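Local coordinates for RctB replication initiator protein (Vibrio cholerae, PDB 5UBE) that probably binds DNA through a helix-turn-helix domain to start replication of the second chromosome of the cholera pathogen, at residues L11-K16 against D60-T65; L48-L53 against T66-A71; I97-E102 against G107-H112. All coordinates share one frame; numbering follows the deposited sequence.

Contact 1 of 3, residues L11-K16 against D60-T65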
loop_
_atom_site.group_PDB
_atom_site.type_symbol
_atom_site.label_atom_id
_atom_site.label_comp_id
_atom_site.label_asym_id
_atom_site.label_seq_id
_atom_site.Cartn_x
_atom_site.Cartn_y
_atom_site.Cartn_z
ATOM N N LEU A 11 3.113 -17.931 -1.145
ATOM C CA LEU A 11 4.489 -17.817 -1.592
ATOM C C LEU A 11 4.530 -17.254 -3.011
ATOM O O LEU A 11 3.557 -17.368 -3.758
ATOM C CB LEU A 11 5.170 -19.186 -1.535
ATOM C CG LEU A 11 5.652 -19.660 -0.159
ATOM C CD1 LEU A 11 6.429 -18.554 0.554
ATOM C CD2 LEU A 11 4.519 -20.173 0.719
ATOM N N PRO A 12 5.653 -16.638 -3.415
ATOM C CA PRO A 12 6.937 -16.492 -2.721
ATOM C C PRO A 12 6.987 -15.392 -1.643
ATOM O O PRO A 12 8.049 -15.220 -1.034
ATOM C CB PRO A 12 7.895 -16.159 -3.865
ATOM C CG PRO A 12 7.045 -15.403 -4.832
ATOM C CD PRO A 12 5.679 -16.021 -4.754
ATOM N N ARG A 13 5.882 -14.674 -1.417
ATOM C CA ARG A 13 5.852 -13.641 -0.387
ATOM C C ARG A 13 6.157 -14.237 0.981
ATOM O O ARG A 13 5.740 -15.357 1.287
ATOM C CB ARG A 13 4.481 -12.961 -0.357
ATOM C CG ARG A 13 4.041 -12.381 -1.690
ATOM C CD ARG A 13 4.143 -10.879 -1.697
ATOM N NE ARG A 13 3.605 -10.292 -2.919
ATOM C CZ ARG A 13 4.236 -9.370 -3.641
ATOM N NH1 ARG A 13 5.421 -8.913 -3.254
ATOM N NH2 ARG A 13 3.676 -8.893 -4.743
ATOM N N THR A 14 6.915 -13.483 1.791
ATOM C CA THR A 14 7.256 -13.826 3.172
ATOM C C THR A 14 7.257 -12.550 4.006
ATOM O O THR A 14 6.928 -11.464 3.515
ATOM C CB THR A 14 8.638 -14.495 3.300
ATOM O OG1 THR A 14 9.663 -13.512 3.088
ATOM C CG2 THR A 14 8.806 -15.634 2.306
ATOM N N HIS A 15 7.660 -12.679 5.276
ATOM C CA HIS A 15 7.721 -11.508 6.150
ATOM C C HIS A 15 8.705 -10.476 5.620
ATOM O O HIS A 15 8.492 -9.271 5.791
ATOM C CB HIS A 15 8.120 -11.910 7.573
ATOM C CG HIS A 15 7.083 -12.714 8.296
ATOM N ND1 HIS A 15 6.185 -12.153 9.177
ATOM C CD2 HIS A 15 6.813 -14.042 8.279
ATOM C CE1 HIS A 15 5.401 -13.098 9.666
ATOM N NE2 HIS A 15 5.763 -14.255 9.136
ATOM N N LYS A 16 9.777 -10.935 4.978
ATOM C CA LYS A 16 10.774 -10.058 4.376
ATOM C C LYS A 16 10.164 -9.068 3.386
ATOM O O LYS A 16 10.751 -8.008 3.139
ATOM C CB LYS A 16 11.850 -10.921 3.694
ATOM C CG LYS A 16 13.108 -10.174 3.263
ATOM C CD LYS A 16 14.056 -11.098 2.516
ATOM C CE LYS A 16 15.128 -10.318 1.765
ATOM N NZ LYS A 16 15.986 -11.210 0.915
ATOM N N ASP A 60 0.304 -10.957 -8.422
ATOM C CA ASP A 60 -0.492 -11.584 -7.375
ATOM C C ASP A 60 -1.473 -10.632 -6.722
ATOM O O ASP A 60 -2.062 -10.983 -5.697
ATOM C CB ASP A 60 0.401 -12.244 -6.310
ATOM C CG ASP A 60 1.353 -11.267 -5.618
ATOM O OD1 ASP A 60 1.327 -10.046 -5.894
ATOM O OD2 ASP A 60 2.147 -11.740 -4.777
ATOM N N GLY A 61 -1.722 -9.472 -7.327
ATOM C CA GLY A 61 -2.626 -8.503 -6.755
ATOM C C GLY A 61 -2.041 -7.709 -5.618
ATOM O O GLY A 61 -2.773 -6.954 -4.974
ATOM N N LEU A 62 -0.750 -7.862 -5.338
ATOM C CA LEU A 62 -0.121 -7.176 -4.215
ATOM C C LEU A 62 1.121 -6.434 -4.682
ATOM O O LEU A 62 1.705 -6.747 -5.726
ATOM C CB LEU A 62 0.267 -8.153 -3.100
ATOM C CG LEU A 62 -0.769 -9.189 -2.674
ATOM C CD1 LEU A 62 -0.099 -10.353 -1.966
ATOM C CD2 LEU A 62 -1.842 -8.546 -1.788
ATOM N N VAL A 63 1.500 -5.438 -3.879
ATOM C CA VAL A 63 2.768 -4.719 -3.956
ATOM C C VAL A 63 3.308 -4.611 -2.534
ATOM O O VAL A 63 2.565 -4.264 -1.617
ATOM C CB VAL A 63 2.600 -3.314 -4.568
ATOM C CG1 VAL A 63 3.900 -2.524 -4.444
ATOM C CG2 VAL A 63 2.172 -3.412 -6.020
ATOM N N SER A 64 4.582 -4.929 -2.332
ATOM C CA SER A 64 5.111 -4.892 -0.975
ATOM C C SER A 64 5.926 -3.619 -0.775
ATOM O O SER A 64 6.328 -2.965 -1.740
ATOM C CB SER A 64 5.960 -6.137 -0.694
ATOM O OG SER A 64 7.082 -6.168 -1.545
ATOM N N THR A 65 6.140 -3.244 0.496
ATOM C CA THR A 65 7.061 -2.134 0.774
ATOM C C THR A 65 8.468 -2.443 0.260
ATOM O O THR A 65 9.186 -1.533 -0.178
ATOM C CB THR A 65 7.076 -1.800 2.276
ATOM O OG1 THR A 65 7.333 -2.980 3.047
ATOM C CG2 THR A 65 5.756 -1.257 2.688
#

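Contact 2 of 3, residues L48-L53 against T66-A71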
loop_
_atom_site.group_PDB
_atom_site.type_symbol
_atom_site.label_atom_id
_atom_site.label_comp_id
_atom_site.label_asym_id
_atom_site.label_seq_id
_atom_site.Cartn_x
_atom_site.Cartn_y
_atom_site.Cartn_z
ATOM N N LEU A 48 1.444 6.949 -3.051
ATOM C CA LEU A 48 0.299 6.385 -3.772
ATOM C C LEU A 48 0.631 6.140 -5.241
ATOM O O LEU A 48 0.339 5.068 -5.784
ATOM C CB LEU A 48 -0.930 7.292 -3.644
ATOM C CG LEU A 48 -1.317 7.634 -2.208
ATOM C CD1 LEU A 48 -2.644 8.344 -2.186
ATOM C CD2 LEU A 48 -1.340 6.391 -1.320
ATOM N N ASN A 49 1.253 7.123 -5.900
ATOM C CA ASN A 49 1.642 6.942 -7.295
ATOM C C ASN A 49 2.593 5.760 -7.454
ATOM O O ASN A 49 2.523 5.023 -8.444
ATOM C CB ASN A 49 2.292 8.220 -7.827
ATOM C CG ASN A 49 1.281 9.307 -8.123
ATOM O OD1 ASN A 49 0.089 9.036 -8.228
ATOM N ND2 ASN A 49 1.753 10.543 -8.271
ATOM N N LEU A 50 3.492 5.568 -6.485
ATOM C CA LEU A 50 4.453 4.471 -6.564
ATOM C C LEU A 50 3.750 3.121 -6.512
ATOM O O LEU A 50 4.015 2.239 -7.340
ATOM C CB LEU A 50 5.459 4.584 -5.427
ATOM C CG LEU A 50 6.766 3.807 -5.540
ATOM C CD1 LEU A 50 7.600 4.330 -6.704
ATOM C CD2 LEU A 50 7.523 3.935 -4.223
ATOM N N ILE A 51 2.875 2.937 -5.519
ATOM C CA ILE A 51 2.068 1.720 -5.427
ATOM C C ILE A 51 1.332 1.466 -6.737
ATOM O O ILE A 51 1.364 0.362 -7.288
ATOM C CB ILE A 51 1.074 1.830 -4.256
ATOM C CG1 ILE A 51 1.817 1.922 -2.910
ATOM C CG2 ILE A 51 0.056 0.664 -4.314
ATOM C CD1 ILE A 51 1.020 2.616 -1.825
ATOM N N SER A 52 0.624 2.481 -7.233
ATOM C CA SER A 52 -0.113 2.334 -8.487
ATOM C C SER A 52 0.805 1.884 -9.619
ATOM O O SER A 52 0.552 0.871 -10.281
ATOM C CB SER A 52 -0.799 3.658 -8.829
ATOM O OG SER A 52 -1.540 3.545 -10.022
ATOM N N LEU A 53 1.905 2.604 -9.832
ATOM C CA LEU A 53 2.780 2.283 -10.957
ATOM C C LEU A 53 3.419 0.907 -10.796
ATOM O O LEU A 53 3.508 0.137 -11.759
ATOM C CB LEU A 53 3.835 3.377 -11.105
ATOM C CG LEU A 53 4.778 3.356 -12.309
ATOM C CD1 LEU A 53 5.139 4.780 -12.712
ATOM C CD2 LEU A 53 6.044 2.572 -12.005
ATOM N N THR A 66 8.866 -3.719 0.248
ATOM C CA THR A 66 10.178 -4.063 -0.306
ATOM C C THR A 66 10.248 -3.710 -1.787
ATOM O O THR A 66 11.230 -3.120 -2.252
ATOM C CB THR A 66 10.484 -5.549 -0.086
ATOM O OG1 THR A 66 10.779 -5.766 1.302
ATOM C CG2 THR A 66 11.703 -5.998 -0.932
ATOM N N GLU A 67 9.197 -4.038 -2.540
ATOM C CA GLU A 67 9.156 -3.678 -3.953
ATOM C C GLU A 67 9.106 -2.166 -4.134
ATOM O O GLU A 67 9.632 -1.643 -5.125
ATOM C CB GLU A 67 7.953 -4.367 -4.634
ATOM C CG GLU A 67 8.026 -5.901 -4.585
ATOM C CD GLU A 67 6.800 -6.605 -5.181
ATOM O OE1 GLU A 67 5.665 -6.142 -4.964
ATOM O OE2 GLU A 67 6.973 -7.629 -5.867
ATOM N N LEU A 68 8.463 -1.454 -3.205
ATOM C CA LEU A 68 8.420 0.004 -3.292
ATOM C C LEU A 68 9.811 0.608 -3.137
ATOM O O LEU A 68 10.186 1.520 -3.887
ATOM C CB LEU A 68 7.471 0.575 -2.239
ATOM C CG LEU A 68 5.978 0.285 -2.454
ATOM C CD1 LEU A 68 5.129 1.054 -1.472
ATOM C CD2 LEU A 68 5.530 0.588 -3.886
ATOM N N ILE A 69 10.578 0.126 -2.158
ATOM C CA ILE A 69 11.968 0.555 -2.020
ATOM C C ILE A 69 12.711 0.359 -3.334
ATOM O O ILE A 69 13.315 1.292 -3.875
ATOM C CB ILE A 69 12.648 -0.212 -0.872
ATOM C CG1 ILE A 69 12.036 0.210 0.472
ATOM C CG2 ILE A 69 14.173 0.021 -0.887
ATOM C CD1 ILE A 69 12.376 -0.752 1.607
ATOM N N ASP A 70 12.653 -0.856 -3.881
ATOM C CA ASP A 70 13.368 -1.148 -5.116
ATOM C C ASP A 70 12.895 -0.276 -6.276
ATOM O O ASP A 70 13.695 0.061 -7.155
ATOM C CB ASP A 70 13.234 -2.637 -5.443
ATOM C CG ASP A 70 13.947 -3.527 -4.417
ATOM O OD1 ASP A 70 14.400 -2.997 -3.366
ATOM O OD2 ASP A 70 14.064 -4.748 -4.660
ATOM N N ALA A 71 11.616 0.119 -6.288
ATOM C CA ALA A 71 11.117 0.972 -7.363
ATOM C C ALA A 71 11.713 2.376 -7.321
ATOM O O ALA A 71 11.757 3.050 -8.355
ATOM C CB ALA A 71 9.587 1.069 -7.307
#

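Contact 3 of 3, residues I97-E102 against G107-H112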
loop_
_atom_site.group_PDB
_atom_site.type_symbol
_atom_site.label_atom_id
_atom_site.label_comp_id
_atom_site.label_asym_id
_atom_site.label_seq_id
_atom_site.Cartn_x
_atom_site.Cartn_y
_atom_site.Cartn_z
ATOM N N ILE A 97 -5.620 -4.224 7.142
ATOM C CA ILE A 97 -6.131 -5.582 7.289
ATOM C C ILE A 97 -4.982 -6.474 7.736
ATOM O O ILE A 97 -4.045 -6.684 6.954
ATOM C CB ILE A 97 -6.711 -6.088 5.962
ATOM C CG1 ILE A 97 -7.768 -5.108 5.437
ATOM C CG2 ILE A 97 -7.254 -7.509 6.112
ATOM C CD1 ILE A 97 -8.240 -5.410 4.022
ATOM N N PRO A 98 -4.980 -7.006 8.958
ATOM C CA PRO A 98 -3.950 -7.989 9.317
ATOM C C PRO A 98 -4.222 -9.297 8.591
ATOM O O PRO A 98 -5.365 -9.757 8.526
ATOM C CB PRO A 98 -4.096 -8.133 10.837
ATOM C CG PRO A 98 -4.878 -6.948 11.265
ATOM C CD PRO A 98 -5.798 -6.635 10.119
ATOM N N VAL A 99 -3.166 -9.875 8.016
ATOM C CA VAL A 99 -3.253 -11.097 7.227
ATOM C C VAL A 99 -2.177 -12.066 7.693
ATOM O O VAL A 99 -1.185 -11.680 8.317
ATOM C CB VAL A 99 -3.101 -10.833 5.714
ATOM C CG1 VAL A 99 -4.208 -9.923 5.224
ATOM C CG2 VAL A 99 -1.731 -10.241 5.418
ATOM N N ARG A 100 -2.381 -13.342 7.378
ATOM C CA ARG A 100 -1.421 -14.387 7.703
ATOM C C ARG A 100 -0.939 -15.057 6.427
ATOM O O ARG A 100 -1.520 -14.890 5.351
ATOM C CB ARG A 100 -2.027 -15.434 8.649
ATOM C CG ARG A 100 -2.694 -14.844 9.883
ATOM C CD ARG A 100 -3.323 -15.924 10.748
ATOM N NE ARG A 100 -3.934 -15.378 11.956
ATOM C CZ ARG A 100 -4.582 -16.104 12.861
ATOM N NH1 ARG A 100 -4.712 -17.415 12.695
ATOM N NH2 ARG A 100 -5.103 -15.519 13.933
ATOM N N PHE A 101 0.150 -15.808 6.552
ATOM C CA PHE A 101 0.631 -16.620 5.440
ATOM C C PHE A 101 0.051 -18.027 5.496
ATOM O O PHE A 101 -0.338 -18.575 4.461
ATOM C CB PHE A 101 2.160 -16.655 5.443
ATOM C CG PHE A 101 2.789 -15.285 5.460
ATOM C CD1 PHE A 101 3.007 -14.623 6.655
ATOM C CD2 PHE A 101 3.148 -14.656 4.276
ATOM C CE1 PHE A 101 3.576 -13.356 6.671
ATOM C CE2 PHE A 101 3.716 -13.395 4.285
ATOM C CZ PHE A 101 3.931 -12.744 5.481
ATOM N N GLU A 102 -0.005 -18.608 6.700
ATOM C CA GLU A 102 -0.768 -19.827 7.000
ATOM C C GLU A 102 -0.474 -20.971 6.031
ATOM O O GLU A 102 -1.314 -21.848 5.813
ATOM C CB GLU A 102 -2.271 -19.537 7.042
ATOM C CG GLU A 102 -2.752 -18.910 8.346
ATOM C CD GLU A 102 -4.220 -18.520 8.298
ATOM O OE1 GLU A 102 -4.773 -18.432 7.180
ATOM O OE2 GLU A 102 -4.821 -18.305 9.373
ATOM N N GLY A 107 3.059 -16.094 11.978
ATOM C CA GLY A 107 3.239 -14.659 11.952
ATOM C C GLY A 107 2.274 -13.953 11.015
ATOM O O GLY A 107 1.609 -14.555 10.169
ATOM N N LYS A 108 2.203 -12.634 11.181
ATOM C CA LYS A 108 1.320 -11.796 10.383
ATOM C C LYS A 108 2.093 -10.608 9.819
ATOM O O LYS A 108 3.208 -10.295 10.254
ATOM C CB LYS A 108 0.125 -11.283 11.204
ATOM C CG LYS A 108 -0.648 -12.352 11.958
ATOM C CD LYS A 108 -1.870 -11.747 12.635
ATOM C CE LYS A 108 -2.643 -12.777 13.443
ATOM N NZ LYS A 108 -3.923 -12.213 13.960
ATOM N N THR A 109 1.483 -9.968 8.820
ATOM C CA THR A 109 1.910 -8.670 8.294
ATOM C C THR A 109 0.649 -7.829 8.111
ATOM O O THR A 109 -0.450 -8.261 8.475
ATOM C CB THR A 109 2.706 -8.820 6.987
ATOM O OG1 THR A 109 1.889 -9.449 5.990
ATOM C CG2 THR A 109 3.951 -9.657 7.216
ATOM N N MET A 110 0.791 -6.631 7.536
ATOM C CA MET A 110 -0.337 -5.723 7.320
ATOM C C MET A 110 -0.692 -5.629 5.838
ATOM O O MET A 110 0.176 -5.367 4.997
ATOM C CB MET A 110 -0.037 -4.320 7.852
ATOM C CG MET A 110 -0.678 -4.013 9.191
ATOM S SD MET A 110 -2.447 -4.321 9.235
ATOM C CE MET A 110 -2.763 -3.973 10.968
ATOM N N LEU A 111 -1.969 -5.822 5.526
ATOM C CA LEU A 111 -2.480 -5.597 4.181
ATOM C C LEU A 111 -3.219 -4.267 4.148
ATOM O O LEU A 111 -3.964 -3.939 5.072
ATOM C CB LEU A 111 -3.408 -6.729 3.743
ATOM C CG LEU A 111 -3.927 -6.619 2.309
ATOM C CD1 LEU A 111 -2.767 -6.685 1.326
ATOM C CD2 LEU A 111 -4.951 -7.708 2.031
ATOM N N HIS A 112 -3.006 -3.505 3.083
ATOM C CA HIS A 112 -3.571 -2.168 2.959
ATOM C C HIS A 112 -4.372 -2.109 1.676
ATOM O O HIS A 112 -3.846 -2.409 0.600
ATOM C CB HIS A 112 -2.473 -1.101 2.975
ATOM C CG HIS A 112 -1.661 -1.135 4.222
ATOM N ND1 HIS A 112 -1.811 -0.213 5.236
ATOM C CD2 HIS A 112 -0.743 -2.029 4.654
ATOM C CE1 HIS A 112 -0.991 -0.518 6.226
ATOM N NE2 HIS A 112 -0.333 -1.616 5.899
#

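Contact 1 of 3, residues L11-K16 against D60-T65
An Asx turn leading into edge strand 62-64 of the sheet is where Arg-13 and Asp-60 meet. Arg-13 comes from the loop ahead of strand 20-22. Its side chain bends at chi2 (-106°) and approaches Asp-60 from the opposite direction. The guanidinium grips the carboxylate side-on, with two nitrogens on two oxygens. Arg-13 NE reaches Asp-60 OD2 at 2.8 Å, and Arg-13 NH2 reaches Asp-60 OD1 at 2.9 Å. Both oxygens use their syn lone pairs. The NH2 bond is nearly straight (166°) and lies in the guanidinium plane. The NE bond is more bent, and OD2 is tilted out of that plane. The two flat groups are therefore twisted against each other, with planes 37° apart.

Asp-60 OD1 has a second donor. Leu-62 N binds it at 3.1 Å from above the carboxylate plane, which closes the turn around Gly-61. The same oxygen thus shapes the turn and holds the arginine. Two bonds from Arg-13 should limit rotation of the carboxylate. Leu-62 packs CD1 against Arg-13 NE at 3.8 Å. At the far end, Arg-13 NH1 lies 3.6 Å from Ser-64 OG. Asp-17 and Glu-67 form long, weak ion pairs with NH1, so acidic groups lie near NH1 as well as at the NE/NH2 edge. Ser-64 is the N-cap of helix 65-71. Its OG caps Glu-67 N, and Glu-67 OE1 accepts from Ser-64 N, which fits a capping box. The contact combines a bidentate salt bridge with an Asx turn at the entry to a beta strand.

Contact 2 of 3, residues L48-L53 against T66-A71
The side chain of Leu-50 reaches toward helix 65-71 because its CG lies opposite the backbone N (chi1 -162°). Leu-68 takes a different chi1 (-69°), with CG opposite its own carbonyl carbon, and this brings its methyl groups toward helix 42-55. The two leucines slide past each other in opposite directions. Leu-50 CG touches Leu-68 CD2 at 3.8 Å. Leu-50 CD2 lies over the backbone of the other helix, 3.6 Å from Leu-68 O. The second branch of Leu-50 goes to the next turn, where CD1 meets Ala-71 CB at 3.9 Å. Leu-50 therefore rests on one side of helix 65-71 at positions three residues apart.

Both helices belong to the helix-turn-helix family domain of RctB. Their short segments cross nearly at right angles, at 100°, with the axes 10.1 Å apart. No hydrogen bond joins the two segments, and the meeting side chains are all apolar. Leu-68 also serves a second neighbour. Its CD1 sits 3.7 Å from Ile-51 CG1, with the two side chains meeting at a slant. Leu-68 is thus held between Leu-50 and Ile-51, and its CD2 also comes 3.9 Å from Ile-51 N. Phe-21 of strand 20-22 touches both Ile-51 and Leu-68, while Phe-94 of strand 94-100 reaches Ile-51. Outside this apolar patch, Glu-67 forms a salt bridge with Arg-54, further along helix 42-55.

Contact 3 of 3, residues I97-E102 against G107-H112
Ile-97 N donates to Leu-111 O at 2.7 Å, and Leu-111 N returns a bond of the same length to Ile-97 O. The first bond lies in the carbonyl plane and is fairly straight (162°). Val-99 and Thr-109 form the next hydrogen-bonded pair, with longer bonds of 3.2 Å from Val-99 N to Thr-109 O and from Thr-109 N to Val-99 O.

One face of the hairpin carries Ile-97, Val-99, Thr-109 and Leu-111. There Val-99 CG1 meets Leu-111 CB at 3.6 Å. Phe-101 extends this side. With Thr-109 OG1 between the backbone N and the carbonyl carbon (chi1 61°), the methyl is turned to the Phe-101 ring edge, CG2 lying 3.5 Å from CZ.

The other face carries Pro-98 and Met-110, which lie alongside each other and point the same way. Pro-98 CG touches Met-110 CE at 3.7 Å. Arg-100 and Lys-108 also run side by side as extended chains. Arg-100 NH2 and Lys-108 NZ come within 3.5 Å, so their like charges probably repel. Strands 94-100 and 108-114 form an antiparallel beta hairpin, with 94-100 outermost in the chain's four-stranded mixed sheet and 108-114 between it and 20-22.

In the fold
Contacts 1 and 2 touch. Their centres are 12 Å apart, and strand 62-64 runs straight into helix 65-71, so segments 60-65 and 66-71 are continuous. Val-63 CG1 packs on Leu-68 CD2 at 3.6 Å, which places the strand against the helix pair. Lys-16 O lies 2.9 Å from Thr-66 OG1, probably a hydrogen bond. Contact 3 also touches contact 1, with centres 10 Å apart. His-15 and Thr-14 both touch Phe-101, with His-15 NE2 3.4 Å from Phe-101 CE1. Contacts 1 and 3 reach the same sheet. Contacts 2 and 3 do not touch: their nearest atoms are about 7 Å apart, on opposite sides of the chain's centre.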